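Local coordinates for hypothetical protein (Giardia lamblia, PDB 3I3F) that is of unknown function but belongs to the YjgF-like (endoribonuclease L-PSP) family and can hold pentanoic acid in its pockets, at residues A[13-19]-A[31-36]. Coordinates in Å, arbitrary orientation, origin at the centre of the assembly. Residues are numbered along the deposited sequence.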
loop_
_atom_site.group_PDB
_atom_site.type_symbol
_atom_site.label_atom_id
_atom_site.label_comp_id
_atom_site.label_asym_id
_atom_site.label_seq_id
_atom_site.Cartn_x
_atom_site.Cartn_y
_atom_site.Cartn_z
ATOM N N PRO A 13 -16.707 -2.590 17.015
ATOM C CA PRO A 13 -15.471 -2.898 17.725
ATOM C C PRO A 13 -14.363 -1.894 17.429
ATOM O O PRO A 13 -14.261 -1.395 16.307
ATOM C CB PRO A 13 -15.094 -4.278 17.184
ATOM C CG PRO A 13 -15.662 -4.305 15.817
ATOM C CD PRO A 13 -16.933 -3.510 15.884
ATOM N N THR A 14 -13.545 -1.604 18.434
ATOM C CA THR A 14 -12.400 -0.721 18.250
ATOM C C THR A 14 -11.219 -1.492 17.671
ATOM O O THR A 14 -11.062 -2.684 17.939
ATOM C CB THR A 14 -11.953 -0.071 19.579
ATOM O OG1 THR A 14 -10.895 0.863 19.330
ATOM C CG2 THR A 14 -11.473 -1.125 20.578
ATOM N N PRO A 15 -10.389 -0.814 16.860
ATOM C CA PRO A 15 -9.080 -1.388 16.574
ATOM C C PRO A 15 -8.201 -1.315 17.819
ATOM O O PRO A 15 -8.388 -0.424 18.651
ATOM C CB PRO A 15 -8.529 -0.489 15.463
ATOM C CG PRO A 15 -9.267 0.791 15.596
ATOM C CD PRO A 15 -10.622 0.439 16.120
ATOM N N THR A 16 -7.275 -2.256 17.952
ATOM C CA THR A 16 -6.357 -2.281 19.081
ATOM C C THR A 16 -4.933 -2.151 18.567
ATOM O O THR A 16 -4.591 -2.710 17.526
ATOM C CB THR A 16 -6.502 -3.577 19.897
ATOM O OG1 THR A 16 -6.306 -4.709 19.045
ATOM C CG2 THR A 16 -7.880 -3.657 20.520
ATOM N N PHE A 17 -4.115 -1.401 19.296
ATOM C CA PHE A 17 -2.733 -1.151 18.907
ATOM C C PHE A 17 -1.803 -1.807 19.916
ATOM O O PHE A 17 -1.968 -1.642 21.126
ATOM C CB PHE A 17 -2.487 0.353 18.796
ATOM C CG PHE A 17 -3.431 1.033 17.848
ATOM C CD1 PHE A 17 -3.127 1.131 16.496
ATOM C CD2 PHE A 17 -4.646 1.534 18.297
ATOM C CE1 PHE A 17 -4.012 1.738 15.615
ATOM C CE2 PHE A 17 -5.533 2.143 17.423
ATOM C CZ PHE A 17 -5.215 2.245 16.080
ATOM N N LEU A 18 -0.847 -2.578 19.405
ATOM C CA LEU A 18 0.035 -3.395 20.230
ATOM C C LEU A 18 1.488 -3.028 19.977
ATOM O O LEU A 18 1.838 -2.535 18.900
ATOM C CB LEU A 18 -0.164 -4.881 19.909
ATOM C CG LEU A 18 -1.418 -5.600 20.416
ATOM C CD1 LEU A 18 -2.695 -4.936 19.940
ATOM C CD2 LEU A 18 -1.390 -7.058 19.979
ATOM N N VAL A 19 2.330 -3.275 20.976
ATOM C CA VAL A 19 3.774 -3.156 20.828
ATOM C C VAL A 19 4.428 -4.414 21.383
ATOM O O VAL A 19 4.335 -4.695 22.580
ATOM C CB VAL A 19 4.337 -1.921 21.563
ATOM C CG1 VAL A 19 5.849 -1.825 21.364
ATOM C CG2 VAL A 19 3.656 -0.654 21.074
ATOM N N GLN A 31 3.176 0.003 15.547
ATOM C CA GLN A 31 3.910 -1.214 15.223
ATOM C C GLN A 31 2.960 -2.311 14.743
ATOM O O GLN A 31 3.220 -2.981 13.741
ATOM C CB GLN A 31 4.683 -1.687 16.454
ATOM C CG GLN A 31 5.781 -2.692 16.167
ATOM C CD GLN A 31 6.243 -3.384 17.426
ATOM O OE1 GLN A 31 5.486 -4.138 18.032
ATOM N NE2 GLN A 31 7.483 -3.122 17.838
ATOM N N ILE A 32 1.860 -2.479 15.475
ATOM C CA ILE A 32 0.890 -3.540 15.239
ATOM C C ILE A 32 -0.507 -2.983 15.484
ATOM O O ILE A 32 -0.731 -2.309 16.488
ATOM C CB ILE A 32 1.090 -4.722 16.221
ATOM C CG1 ILE A 32 2.541 -5.209 16.228
ATOM C CG2 ILE A 32 0.142 -5.870 15.881
ATOM C CD1 ILE A 32 2.815 -6.265 17.275
ATOM N N ALA A 33 -1.438 -3.259 14.575
ATOM C CA ALA A 33 -2.849 -2.951 14.795
ATOM C C ALA A 33 -3.682 -4.196 14.516
ATOM O O ALA A 33 -3.426 -4.909 13.546
ATOM C CB ALA A 33 -3.293 -1.806 13.912
ATOM N N VAL A 34 -4.666 -4.460 15.373
ATOM C CA VAL A 34 -5.578 -5.584 15.189
ATOM C C VAL A 34 -7.009 -5.067 15.083
ATOM O O VAL A 34 -7.444 -4.258 15.901
ATOM C CB VAL A 34 -5.487 -6.593 16.353
ATOM C CG1 VAL A 34 -6.455 -7.752 16.137
ATOM C CG2 VAL A 34 -4.060 -7.103 16.509
ATOM N N VAL A 35 -7.728 -5.533 14.065
ATOM C CA VAL A 35 -9.120 -5.141 13.844
ATOM C C VAL A 35 -9.882 -6.284 13.174
ATOM O O VAL A 35 -9.483 -6.764 12.113
ATOM C CB VAL A 35 -9.218 -3.857 12.975
ATOM C CG1 VAL A 35 -8.440 -4.015 11.673
ATOM C CG2 VAL A 35 -10.673 -3.499 12.698
ATOM N N ASN A 36 -10.964 -6.727 13.813
ATOM C CA ASN A 36 -11.852 -7.751 13.251
ATOM C C ASN A 36 -11.119 -9.010 12.771
ATOM O O ASN A 36 -11.374 -9.504 11.673
ATOM C CB ASN A 36 -12.678 -7.160 12.099
ATOM C CG ASN A 36 -13.409 -5.888 12.491
ATOM O OD1 ASN A 36 -13.808 -5.715 13.643
ATOM N ND2 ASN A 36 -13.590 -4.990 11.529
HETATM O O HOH W 1 -9.117 -5.097 18.008
HETATM O O HOH W 2 -11.415 -5.690 16.520
HETATM O O HOH W 3 1.951 0.178 18.114
#
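Strand 16-18 forms one edge of this subunit's YjgF-like sheet, and here it pairs antiparallel with strand 32-35, whose other side continues into strand 38-41. Thr16 faces Val34 as a hydrogen-bonded pair: Thr16 N gives to Val34 O (2.9 Å) and Val34 N returns to Thr16 O (2.8 Å), both nearly straight. Two residues on, Leu18 N donates to Ile32 O at 2.9 Å, but the return bond, Ile32 N to Leu18 O, is weak at 3.4 Å and bent. Water 3 gives Leu18 O a stronger donor, 2.8 Å away, and accepts from Gln31 N; Ile32 N keeps only the weak bond across the two segments. Ahead of Thr16 the chains part: Thr14 O and Asn36 N, 5.8 Å apart, are joined through water 2, which accepts from Asn36 N and donates weakly to Thr14 O. The CA-to-CB bond of Gln31 points toward 13-19; OE1 accepts from Cys20 N, just past Val19, and NE2 donates to Val24 O. Phe17 and Ala33, the non-hydrogen-bonded pair, share the sheet face that packs on Ile82 and Val83 of the second subunit. On the opposite face Leu18 lies against Ile32 and Val34, while Ile32 also meets helix 56-74. Beside them water 1 accepts from Thr16 OG1 at 3.0 Å and donates to Thr14 O at 3.1 Å and Val34 O at 2.8 Å.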